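Local coordinates for endo-1,3-beta-glucanase, family GH16 (Zobellia galactanivorans, PDB 4BPZ), which probably hydrolyses internal beta-1,3 linkages of glucans such as algal laminarin, as a calcium-binding family 16 glycoside hydrolase domain, at residues Y82-L87 with L226-G231; S106-W111 with D237-F242; A113-G118 with S142-E147. The protein carries 1 engineered substitution. All coordinates share one frame; numbering follows the deposited sequence. Where two conformers were deposited one is given.

Contact 1 (Y82-L87 with L226-G231); sequences YTSARL and LNIAMG
L87 and L226 pair by backbone bonds at one end of this antiparallel contact. L87 N donates to L226 O at 2.9 Å, and L226 N returns a bond to L87 O at 3.1 Å. R86 and N227 form the adjoining non-hydrogen-bonded pair. Their side chains lie side by side and point the same way, CB to CB at 4.0 Å. Both polar ends find partners elsewhere. R86 NH2 makes a salt bridge with E123, and R86 NE bonds to Q33. N227 OD1 accepts from W115 NE1, while Y50 OH is a weak partner of both N227 ND2 and I228 O.

Beyond this pair the regular pattern stops. A85 O receives a CA-H...O contact from N227 CA at 3.3 Å. S84 then uses its side chain. With OG anti to the backbone N (chi1 -173°), the hydroxyl reaches I228 O at 2.7 Å. It lies in the carbonyl plane, on a lone pair. I228 O is thus gripped firmly by S84 OG and only weakly by Y50. At the far end the contact is apolar. M230 CG meets Y82 CB at 3.9 Å, and the two side chains cross at about a right angle.

The contact is buried and joins strands 82-93 and 222-230. R86 and N227 share the face that carries the glycan, and R86 NH2 also makes a weak bond to a bound beta-D-glucopyranose. The arrangement belongs to the concave, substrate-binding sheet of the GH16 beta-jelly-roll, with an interruption beside S84 and A85.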
loop_
_atom_site.group_PDB
_atom_site.type_symbol
_atom_site.label_atom_id
_atom_site.label_comp_id
_atom_site.label_asym_id
_atom_site.label_seq_id
_atom_site.Cartn_x
_atom_site.Cartn_y
_atom_site.Cartn_z
ATOM N N TYR A 82 -14.292 2.937 12.373
ATOM C CA TYR A 82 -14.011 3.348 11.023
ATOM C C TYR A 82 -14.001 2.130 10.139
ATOM O O TYR A 82 -13.582 1.048 10.584
ATOM C CB TYR A 82 -12.649 4.077 10.872
ATOM C CG TYR A 82 -12.544 5.272 11.798
ATOM C CD1 TYR A 82 -12.068 5.090 13.121
ATOM C CD2 TYR A 82 -12.983 6.517 11.426
ATOM C CE1 TYR A 82 -12.069 6.161 14.034
ATOM C CE2 TYR A 82 -12.971 7.630 12.308
ATOM C CZ TYR A 82 -12.501 7.421 13.587
ATOM O OH TYR A 82 -12.525 8.485 14.448
ATOM N N THR A 83 -14.318 2.327 8.882
ATOM C CA THR A 83 -14.151 1.273 7.835
ATOM C C THR A 83 -13.352 1.827 6.699
ATOM O O THR A 83 -13.323 3.062 6.435
ATOM C CB THR A 83 -15.571 0.808 7.325
ATOM O OG1 THR A 83 -16.212 1.923 6.748
ATOM C CG2 THR A 83 -16.374 0.173 8.392
ATOM N N SER A 84 -12.667 0.946 5.973
ATOM C CA SER A 84 -11.865 1.307 4.823
ATOM C C SER A 84 -11.703 0.037 3.962
ATOM O O SER A 84 -12.405 -0.952 4.192
ATOM C CB SER A 84 -10.548 1.906 5.295
ATOM O OG SER A 84 -9.813 2.409 4.232
ATOM N N ALA A 85 -10.776 0.089 3.011
ATOM C CA ALA A 85 -10.453 -1.101 2.214
ATOM C C ALA A 85 -8.944 -1.234 2.142
ATOM O O ALA A 85 -8.184 -0.266 2.199
ATOM C CB ALA A 85 -11.047 -1.032 0.828
ATOM N N ARG A 86 -8.545 -2.510 2.006
ATOM C CA ARG A 86 -7.133 -2.929 1.887
ATOM C C ARG A 86 -7.091 -3.975 0.730
ATOM O O ARG A 86 -7.537 -5.110 0.941
ATOM C CB ARG A 86 -6.606 -3.506 3.215
ATOM C CG ARG A 86 -5.193 -4.019 3.160
ATOM C CD ARG A 86 -4.707 -4.221 4.577
ATOM N NE ARG A 86 -3.403 -4.946 4.627
ATOM C CZ ARG A 86 -2.439 -4.675 5.501
ATOM N NH1 ARG A 86 -2.423 -3.585 6.228
ATOM N NH2 ARG A 86 -1.400 -5.540 5.570
ATOM N N LEU A 87 -6.592 -3.572 -0.392
ATOM C CA LEU A 87 -6.503 -4.413 -1.605
ATOM C C LEU A 87 -5.106 -4.987 -1.706
ATOM O O LEU A 87 -4.131 -4.368 -1.259
ATOM C CB LEU A 87 -6.760 -3.617 -2.844
ATOM C CG LEU A 87 -8.074 -2.877 -2.940
ATOM C CD1 LEU A 87 -8.185 -2.146 -4.279
ATOM C CD2 LEU A 87 -9.230 -3.795 -2.732
ATOM N N LEU A 226 -2.771 -1.645 -1.466
ATOM C CA LEU A 226 -3.335 -0.287 -1.535
ATOM C C LEU A 226 -4.333 -0.175 -0.409
ATOM O O LEU A 226 -5.217 -1.039 -0.292
ATOM C CB LEU A 226 -4.128 -0.109 -2.852
ATOM C CG LEU A 226 -3.285 -0.278 -4.094
ATOM C CD1 LEU A 226 -4.270 -0.351 -5.307
ATOM C CD2 LEU A 226 -2.251 0.792 -4.280
ATOM N N ASN A 227 -4.250 0.866 0.412
ATOM C CA ASN A 227 -5.159 0.938 1.561
ATOM C C ASN A 227 -5.251 2.374 2.083
ATOM O O ASN A 227 -4.366 3.191 1.797
ATOM C CB ASN A 227 -4.742 -0.008 2.693
ATOM C CG ASN A 227 -3.439 0.379 3.326
ATOM O OD1 ASN A 227 -2.386 0.155 2.723
ATOM N ND2 ASN A 227 -3.474 1.061 4.456
ATOM N N ILE A 228 -6.258 2.642 2.902
ATOM C CA ILE A 228 -6.237 3.816 3.836
ATOM C C ILE A 228 -6.403 3.284 5.228
ATOM O O ILE A 228 -7.491 2.782 5.539
ATOM C CB ILE A 228 -7.319 4.879 3.557
ATOM C CG1 ILE A 228 -7.428 5.332 2.101
ATOM C CG2 ILE A 228 -7.041 6.067 4.495
ATOM C CD1 ILE A 228 -8.671 6.196 1.884
ATOM N N ALA A 229 -5.404 3.403 6.084
ATOM C CA ALA A 229 -5.603 3.139 7.513
ATOM C C ALA A 229 -6.124 4.414 8.159
ATOM O O ALA A 229 -5.881 5.519 7.675
ATOM C CB ALA A 229 -4.287 2.690 8.121
ATOM N N MET A 230 -6.791 4.262 9.272
ATOM C CA MET A 230 -7.279 5.413 10.106
ATOM C C MET A 230 -6.590 5.372 11.452
ATOM O O MET A 230 -6.574 4.353 12.129
ATOM C CB MET A 230 -8.747 5.340 10.281
ATOM C CG MET A 230 -9.550 5.612 9.012
ATOM S SD MET A 230 -9.228 7.241 8.223
ATOM C CE MET A 230 -9.682 8.376 9.557
ATOM N N GLY A 231 -6.032 6.517 11.852
ATOM C CA GLY A 231 -5.362 6.582 13.150
ATOM C C GLY A 231 -4.135 5.702 13.172
ATOM O O GLY A 231 -3.438 5.471 12.184
#

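Contact 2 (S106-W111 with D237-F242); sequences SKKGTW and DIPENF. With GLC (alpha-D-glucopyranose), chain C.
F242 carries CG anti to its backbone N (chi1 -177°), which sends the ring across to K107 and T110. K107 has CG anti to its carbonyl carbon (chi1 -69°) and an extended chain that crosses the phenyl ring at a slant, CD 4.0 Å from F242 CE1. K107 CB sits at the ring edge, 3.9 Å from F242 CE1. The ammonium stands over the ring at long range, at most a weak attraction; D244 O and a water hold it. T110 CG2 meets F242 CE1 at 3.9 Å, the two side chains crossing at about a right angle. The T110 hydroxyl turns back to K107 O at 2.7 Å and braces the type II turn from K107 to T110.

K108 lies over P239, CB to P239 CD at 3.8 Å. P239 CD also packs on K108 O, 3.3 Å away. Farther along, K108 CG passes D237 O. One water joins D237 OD2 firmly to K108 NZ weakly. G109 CA packs against I238 CG1 at 4.0 Å. Its backbone angles (phi 96°) would jam a CB against the carbonyl O of K108, and glycine meets this.

The turn leads into strand 110-118, where W111 reaches the bound glucose. The loop of 237-242 runs from helix 232-235 to strand 244-255. I238 and F242 both pack on M230 of strand 222-230 and on Y82 of strand 82-93.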
loop_
_atom_site.group_PDB
_atom_site.type_symbol
_atom_site.label_atom_id
_atom_site.label_comp_id
_atom_site.label_asym_id
_atom_site.label_seq_id
_atom_site.Cartn_x
_atom_site.Cartn_y
_atom_site.Cartn_z
ATOM N N SER A 106 -7.068 14.157 1.841
ATOM C CA SER A 106 -6.631 15.427 2.471
ATOM C C SER A 106 -6.838 15.490 3.952
ATOM O O SER A 106 -6.242 16.388 4.577
ATOM C CB SER A 106 -7.452 16.622 1.844
ATOM O OG SER A 106 -8.810 16.474 2.128
ATOM N N LYS A 107 -7.692 14.651 4.534
ATOM C CA LYS A 107 -8.140 14.884 5.876
ATOM C C LYS A 107 -7.186 14.358 6.904
ATOM O O LYS A 107 -6.517 13.319 6.778
ATOM C CB LYS A 107 -9.528 14.300 6.120
ATOM C CG LYS A 107 -10.598 15.089 5.311
ATOM C CD LYS A 107 -11.998 14.557 5.501
ATOM C CE LYS A 107 -13.012 15.391 4.695
ATOM N NZ LYS A 107 -14.383 14.846 4.881
ATOM N N LYS A 108 -7.169 15.052 8.056
ATOM C CA LYS A 108 -6.388 14.629 9.181
ATOM C C LYS A 108 -6.833 13.260 9.687
ATOM O O LYS A 108 -8.030 13.006 9.710
ATOM C CB LYS A 108 -6.505 15.696 10.328
ATOM C CG LYS A 108 -5.610 15.448 11.511
ATOM C CD LYS A 108 -5.621 16.711 12.423
ATOM C CE LYS A 108 -4.818 16.324 13.661
ATOM N NZ LYS A 108 -4.429 17.452 14.569
ATOM N N GLY A 109 -5.877 12.450 10.127
ATOM C CA GLY A 109 -6.170 11.128 10.635
ATOM C C GLY A 109 -6.026 9.985 9.628
ATOM O O GLY A 109 -6.024 8.827 10.041
ATOM N N THR A 110 -5.985 10.319 8.343
ATOM C CA THR A 110 -5.887 9.324 7.289
ATOM C C THR A 110 -4.420 8.957 7.030
ATOM O O THR A 110 -3.500 9.792 7.087
ATOM C CB THR A 110 -6.529 9.857 5.998
ATOM O OG1 THR A 110 -5.799 11.026 5.555
ATOM C CG2 THR A 110 -7.984 10.173 6.112
ATOM N N TRP A 111 -4.229 7.673 6.706
ATOM C CA TRP A 111 -2.907 7.087 6.480
ATOM C C TRP A 111 -2.973 6.257 5.218
ATOM O O TRP A 111 -3.119 4.994 5.302
ATOM C CB TRP A 111 -2.486 6.313 7.727
ATOM C CG TRP A 111 -1.172 5.605 7.669
ATOM C CD1 TRP A 111 -0.199 5.667 6.690
ATOM C CD2 TRP A 111 -0.702 4.695 8.677
ATOM N NE1 TRP A 111 0.866 4.817 7.038
ATOM C CE2 TRP A 111 0.547 4.227 8.232
ATOM C CE3 TRP A 111 -1.203 4.267 9.897
ATOM C CZ2 TRP A 111 1.303 3.342 8.995
ATOM C CZ3 TRP A 111 -0.440 3.379 10.682
ATOM C CH2 TRP A 111 0.803 2.944 10.225
ATOM N N ASP A 237 -4.158 11.356 15.536
ATOM C CA ASP A 237 -5.472 11.741 16.030
ATOM C C ASP A 237 -6.408 12.048 14.837
ATOM O O ASP A 237 -6.037 12.672 13.818
ATOM C CB ASP A 237 -5.377 12.992 16.882
ATOM C CG ASP A 237 -4.489 12.749 18.137
ATOM O OD1 ASP A 237 -4.360 11.602 18.626
ATOM O OD2 ASP A 237 -3.870 13.762 18.543
ATOM N N ILE A 238 -7.647 11.559 15.032
ATOM C CA ILE A 238 -8.652 11.769 13.980
ATOM C C ILE A 238 -9.638 12.790 14.525
ATOM O O ILE A 238 -10.163 12.648 15.642
ATOM C CB ILE A 238 -9.397 10.465 13.671
ATOM C CG1 ILE A 238 -8.434 9.306 13.321
ATOM C CG2 ILE A 238 -10.480 10.700 12.601
ATOM C CD1 ILE A 238 -9.091 7.936 13.364
ATOM N N PRO A 239 -9.913 13.897 13.781
ATOM C CA PRO A 239 -10.905 14.888 14.267
ATOM C C PRO A 239 -12.237 14.260 14.534
ATOM O O PRO A 239 -12.690 13.356 13.844
ATOM C CB PRO A 239 -10.990 15.887 13.120
ATOM C CG PRO A 239 -9.686 15.802 12.441
ATOM C CD PRO A 239 -9.315 14.283 12.487
ATOM N N GLU A 240 -12.862 14.757 15.617
ATOM C CA GLU A 240 -14.176 14.262 15.975
ATOM C C GLU A 240 -15.203 14.416 14.820
ATOM O O GLU A 240 -16.076 13.563 14.673
ATOM C CB GLU A 240 -14.699 15.033 17.185
ATOM C CG GLU A 240 -16.104 14.561 17.586
ATOM C CD GLU A 240 -17.337 15.082 16.684
ATOM O OE1 GLU A 240 -17.277 16.201 15.998
ATOM O OE2 GLU A 240 -18.429 14.353 16.641
ATOM N N ASN A 241 -15.006 15.408 13.981
ATOM C CA ASN A 241 -15.903 15.670 12.892
ATOM C C ASN A 241 -15.670 14.852 11.656
ATOM O O ASN A 241 -16.317 15.098 10.606
ATOM C CB ASN A 241 -15.990 17.196 12.598
ATOM C CG ASN A 241 -14.725 17.782 11.789
ATOM O OD1 ASN A 241 -13.631 17.161 11.682
ATOM N ND2 ASN A 241 -14.905 19.003 11.185
ATOM N N PHE A 242 -14.691 13.934 11.641
ATOM C CA PHE A 242 -14.376 13.188 10.419
ATOM C C PHE A 242 -15.605 12.468 9.949
ATOM O O PHE A 242 -16.306 11.773 10.673
ATOM C CB PHE A 242 -13.277 12.197 10.764
ATOM C CG PHE A 242 -12.820 11.405 9.521
ATOM C CD1 PHE A 242 -11.870 11.902 8.720
ATOM C CD2 PHE A 242 -13.409 10.220 9.154
ATOM C CE1 PHE A 242 -11.424 11.224 7.545
ATOM C CE2 PHE A 242 -12.961 9.527 8.024
ATOM C CZ PHE A 242 -12.022 10.023 7.211
HETATM C C1 GLC C . 4.764 0.106 6.269
HETATM C C2 GLC C . 4.585 -0.489 7.706
HETATM C C3 GLC C . 3.274 -1.288 7.696
HETATM C C4 GLC C . 2.153 -0.450 7.260
HETATM C C5 GLC C . 2.465 -0.115 5.821
HETATM C C6 GLC C . 1.417 0.745 5.150
HETATM O O1 GLC C . 5.219 -0.844 5.328
HETATM O O2 GLC C . 5.719 -1.276 7.968
HETATM O O3 GLC C . 3.022 -1.808 9.069
HETATM O O4 GLC C . 0.914 -1.174 7.385
HETATM O O5 GLC C . 3.687 0.656 5.804
HETATM O O6 GLC C . 1.244 1.991 5.814
HETATM O O HOH W 1 -14.665 15.140 7.648
HETATM O O HOH W 2 -2.650 15.500 16.837
#

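Contact 3 (A113-G118 with S142-E147); sequences AIWTLG and SIDILE. Engineered in segment 142-147: S142 (natural residue Glu). With GLC (alpha-D-glucopyranose), chain C.
I114 and L146 form a hydrogen-bonded antiparallel pair, and I114 O accepts from both L146 N (3.0 Å) and I145 N (2.9 Å), a classic beta bulge. I114 CD1 packs on L146 CB at 3.8 Å, and I114 CG2 on I145 CB. Past the bulge, T116 N donates to I143 O.

The glucose side holds A113, W115, S142, D144 and E147. W115 takes chi1 58°, with CG between the backbone N and the carbonyl carbon. Glucose C5 lies 3.4 Å above the centre of one ring face. In the conformer given, the OG of S142, engineered from the natural Glu, lies in plane at the edge of the W115 ring and donates to T116 O at 2.8 Å.

Glucose O6 donates to E147 OE1 at 2.8 Å, and E147 OE1 also accepts from W111 NE1. D144 reaches the sugar too, but it has two conformers and its geometry there is doubtful. The natural Glu at 142, D144 and E147 fit the ExDxxE pattern of bulged GH16 enzymes. The bulge puts D144 and E147 on one face. By family likeness, the natural Glu at 142 is probably the nucleophile and E147 the acid/base of a retaining mechanism; with Ser at 142 the sugar is seen bound.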
loop_
_atom_site.group_PDB
_atom_site.type_symbol
_atom_site.label_atom_id
_atom_site.label_comp_id
_atom_site.label_asym_id
_atom_site.label_seq_id
_atom_site.Cartn_x
_atom_site.Cartn_y
_atom_site.Cartn_z
ATOM N N ALA A 113 -1.550 4.318 1.813
ATOM C CA ALA A 113 -0.306 3.685 1.461
ATOM C C ALA A 113 -0.424 2.919 0.146
ATOM O O ALA A 113 -1.472 2.348 -0.178
ATOM C CB ALA A 113 0.154 2.732 2.547
ATOM N N ILE A 114 0.701 2.916 -0.566
ATOM C CA ILE A 114 0.972 2.092 -1.765
ATOM C C ILE A 114 2.239 1.329 -1.356
ATOM O O ILE A 114 3.275 1.988 -1.138
ATOM C CB ILE A 114 1.238 2.922 -2.980
ATOM C CG1 ILE A 114 0.061 3.889 -3.287
ATOM C CG2 ILE A 114 1.524 2.013 -4.196
ATOM C CD1 ILE A 114 0.384 4.957 -4.321
ATOM N N TRP A 115 2.213 0.010 -1.269
ATOM C CA TRP A 115 3.395 -0.651 -0.696
ATOM C C TRP A 115 3.379 -2.101 -1.118
ATOM O O TRP A 115 2.482 -2.546 -1.820
ATOM C CB TRP A 115 3.411 -0.458 0.826
ATOM C CG TRP A 115 2.207 -0.971 1.567
ATOM C CD1 TRP A 115 0.913 -0.541 1.515
ATOM C CD2 TRP A 115 2.226 -1.952 2.620
ATOM N NE1 TRP A 115 0.132 -1.167 2.441
ATOM C CE2 TRP A 115 0.924 -2.031 3.125
ATOM C CE3 TRP A 115 3.237 -2.754 3.204
ATOM C CZ2 TRP A 115 0.575 -2.837 4.249
ATOM C CZ3 TRP A 115 2.920 -3.550 4.279
ATOM C CH2 TRP A 115 1.611 -3.614 4.817
ATOM N N THR A 116 4.417 -2.811 -0.745
ATOM C CA THR A 116 4.569 -4.237 -1.109
ATOM C C THR A 116 4.886 -5.050 0.138
ATOM O O THR A 116 5.453 -4.565 1.098
ATOM C CB THR A 116 5.688 -4.465 -2.148
ATOM O OG1 THR A 116 6.973 -4.436 -1.506
ATOM C CG2 THR A 116 5.639 -3.507 -3.333
ATOM N N LEU A 117 4.543 -6.325 0.012
ATOM C CA LEU A 117 5.007 -7.349 0.939
ATOM C C LEU A 117 5.604 -8.477 0.103
ATOM O O LEU A 117 5.065 -8.836 -0.964
ATOM C CB LEU A 117 3.881 -7.913 1.799
ATOM C CG LEU A 117 3.418 -7.077 2.989
ATOM C CD1 LEU A 117 2.124 -7.528 3.567
ATOM C CD2 LEU A 117 4.556 -7.028 4.006
ATOM N N GLY A 118 6.630 -9.130 0.651
ATOM C CA GLY A 118 7.045 -10.378 0.077
ATOM C C GLY A 118 5.904 -11.359 0.026
ATOM O O GLY A 118 5.118 -11.487 0.966
ATOM N N SER A 142 9.393 -5.611 2.870
ATOM C CA SER A 142 8.393 -4.720 2.370
ATOM C C SER A 142 8.991 -3.443 1.864
ATOM O O SER A 142 10.041 -2.987 2.355
ATOM C CB SER A 142 7.701 -4.387 3.604
ATOM O OG SER A 142 6.638 -3.480 3.332
ATOM N N ILE A 143 8.372 -2.910 0.811
ATOM C CA ILE A 143 8.725 -1.646 0.224
ATOM C C ILE A 143 7.554 -0.685 0.304
ATOM O O ILE A 143 6.445 -0.996 -0.173
ATOM C CB ILE A 143 9.065 -1.806 -1.215
ATOM C CG1 ILE A 143 10.171 -2.862 -1.410
ATOM C CG2 ILE A 143 9.500 -0.464 -1.896
ATOM C CD1 ILE A 143 10.454 -3.256 -2.827
ATOM N N ASP A 144 7.769 0.487 0.902
ATOM C CA ASP A 144 6.732 1.535 0.836
ATOM C C ASP A 144 7.047 2.262 -0.436
ATOM O O ASP A 144 8.233 2.643 -0.659
ATOM C CB ASP A 144 6.674 2.362 2.207
ATOM C CG ASP A 144 6.244 1.378 3.338
ATOM O OD1 ASP A 144 4.830 1.235 3.405
ATOM O OD2 ASP A 144 6.827 1.255 4.340
ATOM N N ILE A 145 6.102 2.383 -1.348
ATOM C CA ILE A 145 6.189 3.302 -2.488
ATOM C C ILE A 145 5.628 4.663 -2.101
ATOM O O ILE A 145 6.170 5.689 -2.496
ATOM C CB ILE A 145 5.476 2.688 -3.681
ATOM C CG1 ILE A 145 6.069 1.301 -3.984
ATOM C CG2 ILE A 145 5.568 3.653 -4.860
ATOM C CD1 ILE A 145 5.365 0.590 -5.127
ATOM N N LEU A 146 4.568 4.694 -1.313
ATOM C CA LEU A 146 4.013 5.949 -0.818
ATOM C C LEU A 146 3.360 5.672 0.490
ATOM O O LEU A 146 2.577 4.713 0.649
ATOM C CB LEU A 146 2.920 6.413 -1.826
ATOM C CG LEU A 146 2.064 7.654 -1.480
ATOM C CD1 LEU A 146 0.895 7.355 -0.613
ATOM C CD2 LEU A 146 2.971 8.849 -1.029
ATOM N N GLU A 147 3.648 6.491 1.544
ATOM C CA GLU A 147 2.770 6.677 2.664
ATOM C C GLU A 147 2.628 8.167 2.922
ATOM O O GLU A 147 3.540 8.948 2.628
ATOM C CB GLU A 147 3.301 6.038 3.925
ATOM C CG GLU A 147 3.547 4.546 3.856
ATOM C CD GLU A 147 4.119 3.999 5.165
ATOM O OE1 GLU A 147 3.405 3.804 6.159
ATOM O OE2 GLU A 147 5.407 3.831 5.270
HETATM C C1 GLC C . 4.764 0.106 6.269
HETATM C C2 GLC C . 4.585 -0.489 7.706
HETATM C C3 GLC C . 3.274 -1.288 7.696
HETATM C C4 GLC C . 2.153 -0.450 7.260
HETATM C C5 GLC C . 2.465 -0.115 5.821
HETATM C C6 GLC C . 1.417 0.745 5.150
HETATM O O1 GLC C . 5.219 -0.844 5.328
HETATM O O2 GLC C . 5.719 -1.276 7.968
HETATM O O3 GLC C . 3.022 -1.808 9.069
HETATM O O4 GLC C . 0.914 -1.174 7.385
HETATM O O5 GLC C . 3.687 0.656 5.804
HETATM O O6 GLC C . 1.244 1.991 5.814
#

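How the contacts relate
Contacts 1 and 3 are buried, while contact 2 lies farther out and is partly exposed. Strand 110-118 links all three. It runs beside strand 222-230 of contact 1, begins at the turn of contact 2 and supplies one side of contact 3. Backbone bonds A229 O to W111 N and G231 N to G109 O join contacts 1 and 2. N227 O bonds A113 N, which joins contacts 1 and 3 through the backbone; W111 and E147 join contacts 2 and 3 through side chains. Contact 3 combines strand pairing with sugar binding. Contact 1 mixes strand pairing, a serine bond and apolar packing. Contact 2 relies on packing and water.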